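PDB 2G4R: molybdopterin biosynthesis Mog protein from Mycobacterium tuberculosis, which probably acts in molybdenum cofactor biosynthesis, where MogA proteins adenylate molybdopterin to prepare it for insertion of the metal. Local coordinates for residues Arg4-Val9 with His35-Val40; Ile8-Ser13 with Pro42-Asp47; Val85-Tyr90 with Gly118-Thr123. All blocks are in the same frame, centred on the assembly; numbering follows the deposited sequence.

Contact 1. Residues Arg4-Val9 with His35-Val40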
loop_
_atom_site.group_PDB
_atom_site.type_symbol
_atom_site.label_atom_id
_atom_site.label_comp_id
_atom_site.label_asym_id
_atom_site.label_seq_id
_atom_site.Cartn_x
_atom_site.Cartn_y
_atom_site.Cartn_z
ATOM N N ARG A 4 22.202 8.347 -13.689
ATOM C CA ARG A 4 21.928 9.440 -12.703
ATOM C C ARG A 4 20.530 9.401 -11.998
ATOM O O ARG A 4 20.490 9.571 -10.774
ATOM C CB ARG A 4 22.155 10.832 -13.344
ATOM C CG ARG A 4 21.454 12.029 -12.626
ATOM C CD ARG A 4 20.754 12.992 -13.587
ATOM N NE ARG A 4 21.702 13.572 -14.534
ATOM C CZ ARG A 4 22.507 14.618 -14.296
ATOM N NH1 ARG A 4 22.508 15.258 -13.123
ATOM N NH2 ARG A 4 23.331 15.026 -15.256
ATOM N N SER A 5 19.409 9.210 -12.721
ATOM C CA SER A 5 18.045 9.226 -12.088
ATOM C C SER A 5 17.182 7.984 -12.316
ATOM O O SER A 5 17.124 7.447 -13.425
ATOM C CB SER A 5 17.243 10.459 -12.513
ATOM O OG SER A 5 16.743 10.352 -13.834
ATOM N N ALA A 6 16.502 7.517 -11.269
ATOM C CA ALA A 6 15.789 6.248 -11.380
ATOM C C ALA A 6 14.595 6.181 -10.442
ATOM O O ALA A 6 14.510 6.963 -9.464
ATOM C CB ALA A 6 16.772 5.032 -11.127
ATOM N N ARG A 7 13.666 5.277 -10.783
ATOM C CA ARG A 7 12.672 4.788 -9.873
ATOM C C ARG A 7 12.599 3.264 -9.815
ATOM O O ARG A 7 12.884 2.576 -10.783
ATOM C CB ARG A 7 11.331 5.320 -10.264
ATOM C CG ARG A 7 11.258 6.810 -10.057
ATOM C CD ARG A 7 9.887 7.330 -10.150
ATOM N NE ARG A 7 9.813 8.782 -9.923
ATOM C CZ ARG A 7 8.692 9.487 -10.074
ATOM N NH1 ARG A 7 7.537 8.883 -10.391
ATOM N NH2 ARG A 7 8.716 10.808 -9.900
ATOM N N ILE A 8 12.055 2.793 -8.694
ATOM C CA ILE A 8 11.849 1.410 -8.369
ATOM C C ILE A 8 10.380 1.195 -8.072
ATOM O O ILE A 8 9.778 1.867 -7.233
ATOM C CB ILE A 8 12.634 1.008 -7.097
ATOM C CG1 ILE A 8 14.125 1.255 -7.276
ATOM C CG2 ILE A 8 12.442 -0.477 -6.778
ATOM C CD1 ILE A 8 14.887 1.130 -5.941
ATOM N N VAL A 9 9.806 0.235 -8.762
ATOM C CA VAL A 9 8.421 -0.085 -8.579
ATOM C C VAL A 9 8.369 -1.562 -8.260
ATOM O O VAL A 9 8.675 -2.424 -9.091
ATOM C CB VAL A 9 7.650 0.251 -9.853
ATOM C CG1 VAL A 9 6.206 -0.182 -9.728
ATOM C CG2 VAL A 9 7.829 1.760 -10.207
ATOM N N HIS A 35 25.736 2.210 -8.655
ATOM C CA HIS A 35 25.893 2.550 -10.077
ATOM C C HIS A 35 25.553 4.014 -10.415
ATOM O O HIS A 35 25.142 4.330 -11.528
ATOM C CB HIS A 35 25.061 1.581 -10.941
ATOM C CG HIS A 35 25.592 0.183 -10.955
ATOM N ND1 HIS A 35 25.388 -0.707 -9.920
ATOM C CD2 HIS A 35 26.337 -0.479 -11.872
ATOM C CE1 HIS A 35 25.989 -1.853 -10.198
ATOM N NE2 HIS A 35 26.572 -1.739 -11.374
ATOM N N GLY A 36 25.736 4.916 -9.461
ATOM C CA GLY A 36 25.682 6.350 -9.760
ATOM C C GLY A 36 24.320 6.999 -9.648
ATOM O O GLY A 36 24.119 8.154 -10.039
ATOM N N PHE A 37 23.361 6.264 -9.116
ATOM C CA PHE A 37 22.116 6.872 -8.775
ATOM C C PHE A 37 22.239 7.134 -7.289
ATOM O O PHE A 37 23.269 6.860 -6.660
ATOM C CB PHE A 37 20.961 5.923 -9.103
ATOM C CG PHE A 37 20.969 5.466 -10.522
ATOM C CD1 PHE A 37 21.849 4.488 -10.945
ATOM C CD2 PHE A 37 20.103 6.036 -11.450
ATOM C CE1 PHE A 37 21.859 4.086 -12.274
ATOM C CE2 PHE A 37 20.104 5.635 -12.769
ATOM C CZ PHE A 37 20.978 4.660 -13.184
ATOM N N SER A 38 21.200 7.668 -6.705
ATOM C CA SER A 38 21.103 7.647 -5.249
ATOM C C SER A 38 19.968 8.566 -4.962
ATOM O O SER A 38 19.528 9.285 -5.858
ATOM C CB SER A 38 22.379 8.163 -4.553
ATOM O OG SER A 38 22.716 9.487 -4.982
ATOM N N SER A 39 19.391 8.480 -3.779
ATOM C CA SER A 39 19.154 7.245 -3.083
ATOM C C SER A 39 17.711 7.140 -3.504
ATOM O O SER A 39 16.937 8.122 -3.372
ATOM C CB SER A 39 19.284 7.434 -1.567
ATOM O OG SER A 39 18.954 8.775 -1.190
ATOM N N VAL A 40 17.345 6.000 -4.070
ATOM C CA VAL A 40 16.000 5.813 -4.563
ATOM C C VAL A 40 15.302 4.895 -3.585
ATOM O O VAL A 40 15.885 3.869 -3.150
ATOM C CB VAL A 40 16.049 5.181 -5.977
ATOM C CG1 VAL A 40 14.675 5.086 -6.564
ATOM C CG2 VAL A 40 16.939 5.987 -6.877
#
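Phe37 lays its ring against the backbone that enters strand 6-11, and the evidence lies in which ring atoms come closest. CD2 is 3.4 Å from Arg4 C, while CE2 approaches Ser5 O at 3.5 Å. Arg4 N stands over one face of the ring, 3.5 Å above its plane and offset toward the rim, and Ser5 C meets the edge in plane. The first torsion of Phe37 (chi1 -55°) sets CG anti to its own carbonyl carbon, and the ring end of the side chain comes nearer to 4-9 than its CB does.

Among the apolar side chains, Ala6 points its CB toward 35-40, where it touches Phe37 CD2 at 3.5 Å from an oblique direction. Farther along, Val40 presents both methyls to the strand. Its CG1, anti to the backbone N, sits 3.5 Å from Ala6 O and 3.9 Å from Ile8 CG1; CG2 is turned to the same Ala6 carbonyl at 3.7 Å. The Ile8 and Val40 side chains cross obliquely.

Polar pairing plays no part across this contact, since no hydrogen bond links the two segments. Segment 4-9 makes backbone bonds to strand 65-69 instead: Ser5 and Arg7 to Val65, Arg7 and Val9 to Ile67. Leu32 of helix 24-34 touches both Ile8 and Phe37. Arg7, whose CB points away from 35-40, packs on Ser38 of the second subunit.

The end-to-end directions of the touching parts differ by 34°, with side chains packed on backbone and on each other. Topologically it belongs to the return loop of a beta-alpha-beta crossover, in which the chain leaves strand 6-11, passes through helix 24-34 and comes back to strand 43-45, as expected for the alpha/beta molybdopterin-binding fold.

Contact 2. Residues Ile8-Ser13 with Pro42-Asp47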
loop_
_atom_site.group_PDB
_atom_site.type_symbol
_atom_site.label_atom_id
_atom_site.label_comp_id
_atom_site.label_asym_id
_atom_site.label_seq_id
_atom_site.Cartn_x
_atom_site.Cartn_y
_atom_site.Cartn_z
ATOM N N ILE A 8 12.055 2.793 -8.694
ATOM C CA ILE A 8 11.849 1.410 -8.369
ATOM C C ILE A 8 10.380 1.195 -8.072
ATOM O O ILE A 8 9.778 1.867 -7.233
ATOM C CB ILE A 8 12.634 1.008 -7.097
ATOM C CG1 ILE A 8 14.125 1.255 -7.276
ATOM C CG2 ILE A 8 12.442 -0.477 -6.778
ATOM C CD1 ILE A 8 14.887 1.130 -5.941
ATOM N N VAL A 9 9.806 0.235 -8.762
ATOM C CA VAL A 9 8.421 -0.085 -8.579
ATOM C C VAL A 9 8.369 -1.562 -8.260
ATOM O O VAL A 9 8.675 -2.424 -9.091
ATOM C CB VAL A 9 7.650 0.251 -9.853
ATOM C CG1 VAL A 9 6.206 -0.182 -9.728
ATOM C CG2 VAL A 9 7.829 1.760 -10.207
ATOM N N VAL A 10 7.985 -1.852 -7.036
ATOM C CA VAL A 10 7.776 -3.218 -6.579
ATOM C C VAL A 10 6.281 -3.486 -6.657
ATOM O O VAL A 10 5.472 -2.742 -6.073
ATOM C CB VAL A 10 8.281 -3.383 -5.139
ATOM C CG1 VAL A 10 8.080 -4.821 -4.667
ATOM C CG2 VAL A 10 9.735 -2.964 -5.026
ATOM N N VAL A 11 5.915 -4.548 -7.371
ATOM C CA VAL A 11 4.505 -4.922 -7.596
ATOM C C VAL A 11 4.089 -6.080 -6.695
ATOM O O VAL A 11 4.490 -7.222 -6.892
ATOM C CB VAL A 11 4.237 -5.291 -9.087
ATOM C CG1 VAL A 11 2.689 -5.430 -9.384
ATOM C CG2 VAL A 11 4.918 -4.258 -10.044
ATOM N N SER A 12 3.278 -5.781 -5.697
ATOM C CA SER A 12 2.748 -6.789 -4.815
ATOM C C SER A 12 1.565 -6.165 -4.088
ATOM O O SER A 12 1.701 -5.162 -3.362
ATOM C CB SER A 12 3.804 -7.225 -3.799
ATOM O OG SER A 12 3.225 -7.996 -2.738
ATOM N N SER A 13 0.403 -6.751 -4.280
ATOM C CA SER A 13 -0.803 -6.194 -3.663
ATOM C C SER A 13 -0.724 -6.313 -2.143
ATOM O O SER A 13 -1.031 -5.339 -1.427
ATOM C CB SER A 13 -2.055 -6.869 -4.222
ATOM O OG SER A 13 -2.212 -6.566 -5.608
ATOM N N PRO A 42 12.043 2.320 -2.850
ATOM C CA PRO A 42 10.979 1.583 -3.576
ATOM C C PRO A 42 9.574 2.179 -3.463
ATOM O O PRO A 42 9.167 2.554 -2.354
ATOM C CB PRO A 42 10.986 0.202 -2.908
ATOM C CG PRO A 42 12.335 0.066 -2.245
ATOM C CD PRO A 42 12.794 1.460 -1.915
ATOM N N GLN A 43 8.833 2.217 -4.577
ATOM C CA GLN A 43 7.358 2.391 -4.554
ATOM C C GLN A 43 6.725 1.025 -4.688
ATOM O O GLN A 43 6.973 0.303 -5.659
ATOM C CB GLN A 43 6.824 3.237 -5.730
ATOM C CG GLN A 43 7.772 4.344 -6.046
ATOM C CD GLN A 43 7.584 5.036 -7.383
ATOM O OE1 GLN A 43 6.473 5.090 -7.980
ATOM N NE2 GLN A 43 8.678 5.635 -7.826
ATOM N N VAL A 44 5.904 0.671 -3.739
ATOM C CA VAL A 44 5.304 -0.609 -3.726
ATOM C C VAL A 44 3.874 -0.375 -4.118
ATOM O O VAL A 44 3.203 0.503 -3.540
ATOM C CB VAL A 44 5.396 -1.297 -2.356
ATOM C CG1 VAL A 44 4.854 -2.722 -2.468
ATOM C CG2 VAL A 44 6.848 -1.338 -1.863
ATOM N N VAL A 45 3.433 -1.099 -5.140
ATOM C CA VAL A 45 2.080 -0.910 -5.684
ATOM C C VAL A 45 1.416 -2.269 -5.950
ATOM O O VAL A 45 2.093 -3.304 -6.069
ATOM C CB VAL A 45 2.048 -0.074 -7.018
ATOM C CG1 VAL A 45 2.708 1.252 -6.862
ATOM C CG2 VAL A 45 2.726 -0.845 -8.200
ATOM N N ALA A 46 0.078 -2.272 -6.012
ATOM C CA ALA A 46 -0.681 -3.489 -6.315
ATOM C C ALA A 46 -0.556 -3.865 -7.785
ATOM O O ALA A 46 -0.193 -3.019 -8.637
ATOM C CB ALA A 46 -2.168 -3.334 -5.944
ATOM N N ASP A 47 -0.876 -5.125 -8.070
ATOM C CA ASP A 47 -0.901 -5.639 -9.443
ATOM C C ASP A 47 -1.977 -4.860 -10.199
ATOM O O ASP A 47 -2.936 -4.416 -9.618
ATOM C CB ASP A 47 -1.351 -7.095 -9.492
ATOM C CG ASP A 47 -0.355 -8.066 -8.931
ATOM O OD1 ASP A 47 0.819 -8.169 -9.380
ATOM O OD2 ASP A 47 -0.792 -8.839 -8.054
HETATM O O HOH W 1 11.202 4.856 -6.839
HETATM O O HOH W 2 2.819 -9.336 -8.070
HETATM O O HOH W 3 0.268 -9.583 -5.781
HETATM O O HOH W 4 -3.379 -8.939 -6.990
#
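Val10 and Val44 pair as parallel neighbours in 8-11 and 43-45, the two strands that a beta-alpha-beta unit joins at one edge of the mixed sheet. The strand axes approach to 4.6 Å with N-to-C directions 29° apart. The backbone bonds alternate in the parallel pattern: Gln43 N gives to Ile8 O, Val10 N to Gln43 O, Val45 N to Val10 O and Ser12 N to Val45 O. The third is nearly along the C=O axis, with a C=O...N angle of 171°.

Gln43 can be followed outward. Its CB lies 3.6 Å from Ile8 O and CG closes to 3.4 Å from that oxygen; the chain is extended beyond CG. CD is still within 3.9 Å of Ile8 O. At the tip, NE2 donates to a water that also accepts from Ile8 N, while OE1 comes no nearer than 4.2 Å to Val9 CG2.

On the same face Val9 CG1 meets Val45 CG2 at an oblique angle, and helix 49-60 adds Val51 against Val11. On the other face Val10 CG2 lies beside Pro42 CB, both side chains pointing the same way, while Ala15 and Ala16 of helix 13-16 touch Val44. Ser12 caps that helix through a bond from Ala15 N to its OG.

Past the strands, Asp47 crosses Val11 at about a right angle, placing OD1 3.3 Å from Val11 CG1. Two waters donate to its OD2, one of them also accepting from Ser13 N. Asp47 N itself donates to Ser13 OG at 3.2 Å, with an N-H...O angle of 159°.

Contact 3. Residues Val85-Tyr90 with Gly118-Thr123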
loop_
_atom_site.group_PDB
_atom_site.type_symbol
_atom_site.label_atom_id
_atom_site.label_comp_id
_atom_site.label_asym_id
_atom_site.label_seq_id
_atom_site.Cartn_x
_atom_site.Cartn_y
_atom_site.Cartn_z
ATOM N N VAL A 85 4.468 -3.093 -21.390
ATOM C CA VAL A 85 4.345 -3.018 -22.844
ATOM C C VAL A 85 3.443 -1.829 -23.234
ATOM O O VAL A 85 3.742 -1.149 -24.209
ATOM C CB VAL A 85 3.761 -4.296 -23.479
ATOM C CG1 VAL A 85 3.373 -4.059 -25.026
ATOM C CG2 VAL A 85 4.730 -5.495 -23.340
ATOM N N ALA A 86 2.368 -1.587 -22.481
ATOM C CA ALA A 86 1.448 -0.486 -22.818
ATOM C C ALA A 86 2.150 0.855 -22.780
ATOM O O ALA A 86 1.894 1.695 -23.618
ATOM C CB ALA A 86 0.215 -0.464 -21.854
ATOM N N VAL A 87 3.023 1.055 -21.798
ATOM C CA VAL A 87 3.772 2.288 -21.646
ATOM C C VAL A 87 4.943 2.404 -22.628
ATOM O O VAL A 87 5.307 3.494 -23.048
ATOM C CB VAL A 87 4.293 2.418 -20.190
ATOM C CG1 VAL A 87 5.156 3.604 -20.011
ATOM C CG2 VAL A 87 3.127 2.532 -19.231
ATOM N N LEU A 88 5.529 1.274 -23.009
ATOM C CA LEU A 88 6.756 1.274 -23.826
ATOM C C LEU A 88 6.517 1.768 -25.242
ATOM O O LEU A 88 5.451 1.519 -25.798
ATOM C CB LEU A 88 7.337 -0.139 -23.893
ATOM C CG LEU A 88 8.075 -0.610 -22.637
ATOM C CD1 LEU A 88 8.667 -2.048 -22.779
ATOM C CD2 LEU A 88 9.154 0.331 -22.306
ATOM N N ASP A 89 7.509 2.449 -25.805
ATOM C CA ASP A 89 7.559 2.699 -27.258
ATOM C C ASP A 89 7.921 1.392 -27.968
ATOM O O ASP A 89 7.281 1.016 -28.968
ATOM C CB ASP A 89 8.586 3.792 -27.607
ATOM C CG ASP A 89 8.172 5.178 -27.126
ATOM O OD1 ASP A 89 6.959 5.453 -27.016
ATOM O OD2 ASP A 89 9.072 5.992 -26.839
ATOM N N TYR A 90 8.935 0.681 -27.444
ATOM C CA TYR A 90 9.286 -0.621 -27.958
ATOM C C TYR A 90 10.003 -1.498 -26.925
ATOM O O TYR A 90 10.504 -0.987 -25.915
ATOM C CB TYR A 90 10.185 -0.467 -29.185
ATOM C CG TYR A 90 11.389 0.404 -28.940
ATOM C CD1 TYR A 90 12.540 -0.116 -28.338
ATOM C CD2 TYR A 90 11.388 1.734 -29.336
ATOM C CE1 TYR A 90 13.636 0.665 -28.096
ATOM C CE2 TYR A 90 12.490 2.539 -29.110
ATOM C CZ TYR A 90 13.611 1.981 -28.497
ATOM O OH TYR A 90 14.688 2.757 -28.260
ATOM N N GLY A 118 12.347 -2.306 -22.173
ATOM C CA GLY A 118 12.200 -1.451 -23.351
ATOM C C GLY A 118 12.528 -0.027 -23.071
ATOM O O GLY A 118 13.032 0.322 -21.972
ATOM N N VAL A 119 12.224 0.813 -24.061
ATOM C CA VAL A 119 12.340 2.250 -23.945
ATOM C C VAL A 119 10.961 2.896 -24.136
ATOM O O VAL A 119 10.110 2.439 -24.963
ATOM C CB VAL A 119 13.394 2.833 -24.958
ATOM C CG1 VAL A 119 13.439 4.336 -24.883
ATOM C CG2 VAL A 119 14.782 2.244 -24.748
ATOM N N ALA A 120 10.710 3.893 -23.287
ATOM C CA ALA A 120 9.536 4.781 -23.359
ATOM C C ALA A 120 10.046 6.220 -23.267
ATOM O O ALA A 120 10.573 6.629 -22.228
ATOM C CB ALA A 120 8.589 4.493 -22.211
ATOM N N GLY A 121 9.872 6.996 -24.332
ATOM C CA GLY A 121 10.485 8.308 -24.411
ATOM C C GLY A 121 11.987 8.154 -24.348
ATOM O O GLY A 121 12.575 7.577 -25.252
ATOM N N ARG A 122 12.617 8.671 -23.298
ATOM C CA ARG A 122 14.060 8.452 -23.113
ATOM C C ARG A 122 14.336 7.686 -21.795
ATOM O O ARG A 122 15.441 7.743 -21.261
ATOM C CB ARG A 122 14.814 9.772 -23.103
ATOM C CG ARG A 122 14.675 10.649 -24.373
ATOM C CD ARG A 122 15.801 11.732 -24.443
ATOM N NE ARG A 122 16.922 11.424 -23.539
ATOM C CZ ARG A 122 18.151 11.919 -23.626
ATOM N NH1 ARG A 122 18.487 12.816 -24.560
ATOM N NH2 ARG A 122 19.060 11.511 -22.734
ATOM N N THR A 123 13.326 6.959 -21.314
ATOM C CA THR A 123 13.412 6.174 -20.096
ATOM C C THR A 123 13.553 4.668 -20.408
ATOM O O THR A 123 12.805 4.094 -21.200
ATOM C CB THR A 123 12.116 6.391 -19.247
ATOM O OG1 THR A 123 11.961 7.787 -18.961
ATOM C CG2 THR A 123 12.160 5.620 -17.987
HETATM O O HOH W 5 11.654 6.189 -27.716
#
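Tyr90 CG lies between its backbone N and carbonyl carbon (chi1 53°), and the ring runs beside Val119, both side chains pointing the same way. Asp89 instead carries CG anti to its carbonyl carbon (chi1 -69°), and its carboxylate reaches the turn after Val119. Around the Tyr90 ring the nearest atom is Val119 CB, 3.6 Å from CZ and oblique to the ring; OH approaches the same CB at 3.5 Å.

The backbone evidence defines a classic beta bulge: Asp89 and Tyr90 both face Val119, whose O accepts from Asp89 N at 2.7 Å and from Tyr90 N at 3.3 Å. Both donors lie in the carbonyl plane. Val119 N returns a bond to Tyr90 O, completing an antiparallel hydrogen-bonded pair between the edge strand 90-91 and strand 117-120.

The turn from Ala120 to Thr123, joining strands 117-120 and 123-128, is of type II'. Asp89 OD2 takes the Gly121 N-H from above the carboxylate plane, at 2.8 Å, linking the segment after helix 80-87 to the hairpin turn, and a water donates both to OD2 and to Gly121 O.

Leu88, just past helix 80-87, slides CD1 to 3.6 Å from Gly118 CA, while its CD2 packs against Gly118 C and Val119 O. Val87 CG1 rests 4.2 Å from Ala120 CB, and Val59 of helix 49-60 touches both residues.

In the fold
All three contacts reach the same mixed sheet, whose order is 43-45, 6-11, 65-69, 123-128, 117-120, 90-91. In that order, contacts 2 and 3 tie the two outermost strands within the chain to their neighbours. Contacts 1 and 2 start from strand 6-11, share Ile8 and Val9, and have centres about 16 Å apart; they touch where Arg7 CD meets Gln43 NE2 at 3.1 Å. Contact 3 comes later in the chain, its centre about 18 Å from that of contact 1 and about 19 Å from that of contact 2, with nearest atoms about 7 and 10 Å away. Contacts 1 and 2 also meet the second subunit, whereas contact 3 touches no other chain of the trimer.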